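PDB 2WDD: sulfur oxidation protein soxB from Thermus thermophilus, which hydrolyses the sulfur-sulfur bond of cysteine S-thiosulfonate in the Sox sulfur oxidation pathway, with two manganese ions bound at its metal centre. Local coordinates for residues P200-H205 with R251-N256; Y74-E77 with P81-Y84. One frame throughout, in Å; residues are numbered along the deposited sequence. Where two conformers were deposited one is given.

In the fold
Both contacts belong to the part of SoxB that resembles metallophosphoesterases, and both lie away from the manganese ions. Contact 2 comes first along the chain, and both of its segments precede those of contact 1. Contact 2 sits in the helical segment between strands 29-34 and 124-129, where the turn after helix 67-74 meets the start of helix 81-86. Contact 1 lies at the border of the mixed sheet that runs from strand 202-207 to strand 295-297, where edge strand 202-207 meets the loop leaving helix 240-252. Their centres are about 36 Å apart and their nearest atoms about 23 Å, so they do not touch. Each joins the exit of a helix ending in a Schellman motif to a neighbouring element.

Contact 1: P200-H205 with R251-N256; sequences PAYRIH and RAEGAN
Y202 and E253 supply the single polar link between strand and loop. The phenol OH of Y202 donates a hydrogen bond to OE1 of E253 at 2.7 Å. OE1 lies at the edge of the tyrosine ring, in its plane, whereas the hydroxyl reaches the acid from above the carboxylate plane; the two flat groups stand 79° apart. With CG of Y202 set between the backbone N and the carbonyl carbon (chi1 66°), the ring projects from the strand to the carboxylate, and E253, extended beyond CG, spans the rest of the gap. The bond gives the hydroxyl of a buried tyrosine an acceptor on an exposed, probably ionised glutamate.

Apolar contact is carried by the end of I204. Its CD1 comes within 3.9 Å of E253 CB, the aliphatic root of the same side chain that holds the tyrosine, and lies 4.2 Å from A255 CB. I204 thus meets the residues on both sides of G254.

Bonds within 251-256 shape the loop that receives these side chains. G254 has positive phi and closes a Schellman motif, its N bonded to R251 O at 3.0 Å. R251 also reaches forward: its NH1 donates to N256 O at 3.0 Å, approaching from above the carbonyl plane, while NH2 forms a salt bridge with D280.

Strand 202-207 is an edge strand of its sheet and pairs antiparallel with 210-217, on whose A211 and V215 the side chains of I204 and Y202 also rest. Y202 packs further on K249 and A250 of helix 240-252. That helix lies in the beta-alpha-beta crossover from 210-217 to the parallel strand 257-262, and the contact joins the edge strand to its end.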
loop_
_atom_site.group_PDB
_atom_site.type_symbol
_atom_site.label_atom_id
_atom_site.label_comp_id
_atom_site.label_asym_id
_atom_site.label_seq_id
_atom_site.Cartn_x
_atom_site.Cartn_y
_atom_site.Cartn_z
ATOM N N PRO A 200 -4.743 -20.953 -10.457
ATOM C CA PRO A 200 -5.834 -21.545 -9.677
ATOM C C PRO A 200 -6.566 -20.458 -8.892
ATOM O O PRO A 200 -5.949 -19.509 -8.402
ATOM C CB PRO A 200 -5.104 -22.487 -8.710
ATOM C CG PRO A 200 -3.777 -22.767 -9.358
ATOM C CD PRO A 200 -3.424 -21.489 -10.075
ATOM N N ALA A 201 -7.881 -20.606 -8.759
ATOM C CA ALA A 201 -8.685 -19.633 -8.018
ATOM C C ALA A 201 -8.533 -19.837 -6.521
ATOM O O ALA A 201 -8.591 -18.879 -5.748
ATOM C CB ALA A 201 -10.149 -19.751 -8.401
ATOM N N TYR A 202 -8.390 -21.090 -6.101
ATOM C CA TYR A 202 -8.312 -21.389 -4.675
ATOM C C TYR A 202 -7.566 -22.681 -4.375
ATOM O O TYR A 202 -7.281 -23.481 -5.274
ATOM C CB TYR A 202 -9.733 -21.479 -4.080
ATOM C CG TYR A 202 -10.555 -22.645 -4.610
ATOM C CD1 TYR A 202 -10.396 -23.922 -4.093
ATOM C CD2 TYR A 202 -11.485 -22.458 -5.625
ATOM C CE1 TYR A 202 -11.131 -24.992 -4.583
ATOM C CE2 TYR A 202 -12.213 -23.521 -6.137
ATOM C CZ TYR A 202 -12.037 -24.781 -5.608
ATOM O OH TYR A 202 -12.778 -25.824 -6.112
ATOM N N ARG A 203 -7.242 -22.872 -3.100
ATOM C CA ARG A 203 -6.617 -24.105 -2.631
ATOM C C ARG A 203 -7.292 -24.492 -1.322
ATOM O O ARG A 203 -7.470 -23.649 -0.453
ATOM C CB ARG A 203 -5.118 -23.938 -2.405
ATOM C CG ARG A 203 -4.436 -25.197 -1.860
ATOM C CD ARG A 203 -4.546 -26.367 -2.840
ATOM N NE ARG A 203 -4.234 -25.921 -4.193
ATOM C CZ ARG A 203 -4.845 -26.344 -5.294
ATOM N NH1 ARG A 203 -5.768 -27.294 -5.231
ATOM N NH2 ARG A 203 -4.497 -25.843 -6.470
ATOM N N ILE A 204 -7.656 -25.765 -1.181
ATOM C CA ILE A 204 -8.263 -26.248 0.056
ATOM C C ILE A 204 -7.190 -26.888 0.915
ATOM O O ILE A 204 -6.378 -27.682 0.431
ATOM C CB ILE A 204 -9.437 -27.210 -0.205
ATOM C CG1 ILE A 204 -10.591 -26.473 -0.886
ATOM C CG2 ILE A 204 -9.918 -27.835 1.116
ATOM C CD1 ILE A 204 -11.654 -27.395 -1.455
ATOM N N HIS A 205 -7.170 -26.515 2.190
ATOM C CA HIS A 205 -6.189 -27.022 3.134
ATOM C C HIS A 205 -6.868 -27.784 4.259
ATOM O O HIS A 205 -7.895 -27.356 4.773
ATOM C CB HIS A 205 -5.426 -25.858 3.756
ATOM C CG HIS A 205 -4.517 -25.159 2.796
ATOM N ND1 HIS A 205 -3.196 -25.517 2.628
ATOM C CD2 HIS A 205 -4.734 -24.112 1.965
ATOM C CE1 HIS A 205 -2.646 -24.736 1.713
ATOM N NE2 HIS A 205 -3.559 -23.879 1.293
ATOM N N ARG A 251 -16.732 -25.093 -1.861
ATOM C CA ARG A 251 -17.652 -25.704 -0.903
ATOM C C ARG A 251 -18.169 -27.050 -1.396
ATOM O O ARG A 251 -18.323 -27.987 -0.614
ATOM C CB ARG A 251 -18.793 -24.746 -0.569
ATOM C CG ARG A 251 -18.393 -23.688 0.464
ATOM C CD ARG A 251 -19.530 -22.717 0.786
ATOM N NE ARG A 251 -19.063 -21.615 1.628
ATOM C CZ ARG A 251 -18.690 -21.751 2.895
ATOM N NH1 ARG A 251 -18.746 -22.938 3.482
ATOM N NH2 ARG A 251 -18.253 -20.702 3.575
ATOM N N ALA A 252 -18.377 -27.163 -2.703
ATOM C CA ALA A 252 -18.826 -28.428 -3.286
ATOM C C ALA A 252 -17.728 -29.482 -3.194
ATOM O O ALA A 252 -18.008 -30.680 -3.117
ATOM C CB ALA A 252 -19.262 -28.230 -4.718
ATOM N N GLU A 253 -16.474 -29.033 -3.165
ATOM C CA GLU A 253 -15.345 -29.941 -3.040
ATOM C C GLU A 253 -15.052 -30.279 -1.582
ATOM O O GLU A 253 -14.114 -31.023 -1.287
ATOM C CB GLU A 253 -14.105 -29.369 -3.735
ATOM C CG GLU A 253 -14.248 -29.317 -5.245
ATOM C CD GLU A 253 -12.949 -28.990 -5.948
ATOM O OE1 GLU A 253 -12.109 -28.291 -5.345
ATOM O OE2 GLU A 253 -12.771 -29.429 -7.106
ATOM N N GLY A 254 -15.848 -29.730 -0.666
ATOM C CA GLY A 254 -15.695 -30.043 0.744
ATOM C C GLY A 254 -15.222 -28.965 1.706
ATOM O O GLY A 254 -15.071 -29.236 2.895
ATOM N N ALA A 255 -14.972 -27.754 1.222
ATOM C CA ALA A 255 -14.524 -26.690 2.121
ATOM C C ALA A 255 -15.608 -26.344 3.139
ATOM O O ALA A 255 -16.754 -26.120 2.772
ATOM C CB ALA A 255 -14.117 -25.446 1.330
ATOM N N ASN A 256 -15.230 -26.273 4.411
ATOM C CA ASN A 256 -16.171 -25.897 5.471
ATOM C C ASN A 256 -16.185 -24.379 5.612
ATOM O O ASN A 256 -17.222 -23.784 5.909
ATOM C CB ASN A 256 -15.752 -26.514 6.802
ATOM C CG ASN A 256 -15.763 -28.026 6.761
ATOM O OD1 ASN A 256 -14.714 -28.666 6.774
ATOM N ND2 ASN A 256 -16.949 -28.599 6.629
#

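Contact 2: Y74-E77 with P81-Y84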
loop_
_atom_site.group_PDB
_atom_site.type_symbol
_atom_site.label_atom_id
_atom_site.label_comp_id
_atom_site.label_asym_id
_atom_site.label_seq_id
_atom_site.Cartn_x
_atom_site.Cartn_y
_atom_site.Cartn_z
ATOM N N TYR A 74 -10.911 1.380 18.126
ATOM C CA TYR A 74 -10.410 0.059 18.474
ATOM C C TYR A 74 -10.069 -0.110 19.953
ATOM O O TYR A 74 -9.604 -1.168 20.360
ATOM C CB TYR A 74 -9.201 -0.277 17.595
ATOM C CG TYR A 74 -9.598 -0.497 16.157
ATOM C CD1 TYR A 74 -10.334 -1.624 15.791
ATOM C CD2 TYR A 74 -9.291 0.431 15.173
ATOM C CE1 TYR A 74 -10.720 -1.833 14.488
ATOM C CE2 TYR A 74 -9.695 0.242 13.858
ATOM C CZ TYR A 74 -10.411 -0.897 13.523
ATOM O OH TYR A 74 -10.801 -1.100 12.219
ATOM N N GLY A 75 -10.275 0.932 20.754
ATOM C CA GLY A 75 -9.971 0.826 22.171
ATOM C C GLY A 75 -8.495 0.642 22.456
ATOM O O GLY A 75 -8.109 -0.040 23.411
ATOM N N VAL A 76 -7.661 1.253 21.625
ATOM C CA VAL A 76 -6.212 1.176 21.779
ATOM C C VAL A 76 -5.716 2.340 22.609
ATOM O O VAL A 76 -6.031 3.504 22.327
ATOM C CB VAL A 76 -5.536 1.111 20.403
ATOM C CG1 VAL A 76 -4.003 1.116 20.537
ATOM C CG2 VAL A 76 -6.003 -0.136 19.685
ATOM N N GLU A 77 -4.957 2.019 23.650
ATOM C CA GLU A 77 -4.440 3.049 24.530
ATOM C C GLU A 77 -3.325 3.856 23.879
ATOM O O GLU A 77 -2.459 3.317 23.179
ATOM C CB GLU A 77 -3.977 2.452 25.860
ATOM C CG GLU A 77 -5.110 1.859 26.685
ATOM C CD GLU A 77 -5.010 2.210 28.155
ATOM O OE1 GLU A 77 -3.998 1.837 28.783
ATOM O OE2 GLU A 77 -5.944 2.849 28.684
ATOM N N PRO A 81 2.598 0.211 21.783
ATOM C CA PRO A 81 3.185 -0.191 20.502
ATOM C C PRO A 81 2.110 -0.264 19.419
ATOM O O PRO A 81 2.355 0.116 18.276
ATOM C CB PRO A 81 3.754 -1.581 20.796
ATOM C CG PRO A 81 4.073 -1.547 22.259
ATOM C CD PRO A 81 3.064 -0.628 22.909
ATOM N N LEU A 82 0.908 -0.720 19.765
ATOM C CA LEU A 82 -0.146 -0.768 18.749
ATOM C C LEU A 82 -0.533 0.647 18.317
ATOM O O LEU A 82 -0.774 0.884 17.133
ATOM C CB LEU A 82 -1.375 -1.540 19.233
ATOM C CG LEU A 82 -2.472 -1.732 18.178
ATOM C CD1 LEU A 82 -1.890 -2.270 16.878
ATOM C CD2 LEU A 82 -3.561 -2.674 18.712
ATOM N N ALA A 83 -0.589 1.586 19.264
ATOM C CA ALA A 83 -0.926 2.966 18.923
ATOM C C ALA A 83 0.116 3.535 17.955
ATOM O O ALA A 83 -0.216 4.254 17.013
ATOM C CB ALA A 83 -1.014 3.832 20.183
ATOM N N TYR A 84 1.375 3.192 18.190
ATOM C CA TYR A 84 2.485 3.625 17.329
ATOM C C TYR A 84 2.262 3.158 15.881
ATOM O O TYR A 84 2.475 3.919 14.937
ATOM C CB TYR A 84 3.795 3.050 17.884
ATOM C CG TYR A 84 5.005 3.121 16.973
ATOM C CD1 TYR A 84 5.318 4.280 16.263
ATOM C CD2 TYR A 84 5.883 2.049 16.887
ATOM C CE1 TYR A 84 6.468 4.352 15.464
ATOM C CE2 TYR A 84 6.998 2.096 16.076
ATOM C CZ TYR A 84 7.306 3.250 15.378
ATOM O OH TYR A 84 8.451 3.298 14.587
#
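V76 and E77 meet the first turn of helix 81-86 through backbone peptides as well as methyl groups, and the flat groups engaged across the contact are peptides rather than rings. CG1 of V76 lies over one face of the peptide joining L82 to A83, almost directly above A83 N at 3.7 Å. The carbonyl of E77 directs its oxygen at the methyl of A83, with E77 O 3.4 Å from A83 CB.

The two branches of V76 have different main partners. CG1 stands anti to the backbone N (chi1 177°), which brings it against the helix backbone and 4.1 Å from A83 CB. CG2, beside the backbone N, touches the leucine, with V76 CG2 3.7 Å from L82 CD2. L82 answers with a CG anti to its own N (chi1 -175°), and the two side chains cross at about a right angle, CG of L82 lying close to both valine methyls. An alanine in place of V76 is likely to open a gap between the turn and the helix, leaving L82 CD2 without its methyl partner and the face of the L82-A83 peptide without its cover.

The polar side of the junction is served by T80, whose hydroxyl is hydrogen-bonded to both E77 O and A83 N, linking the two segments through the intervening turn. Elsewhere on helix 81-86, Y84 packs on L94 and A95 of helix 91-98, and P81 touches F98 and a bound tertiary-butyl alcohol.

Helix 67-74 ends in a Schellman motif at G75, which adopts positive phi (66°). A short loop thus joins two successive helices, the Schellman motif closing the first and V76, immediately after the glycine, packing on the opening turn of the second.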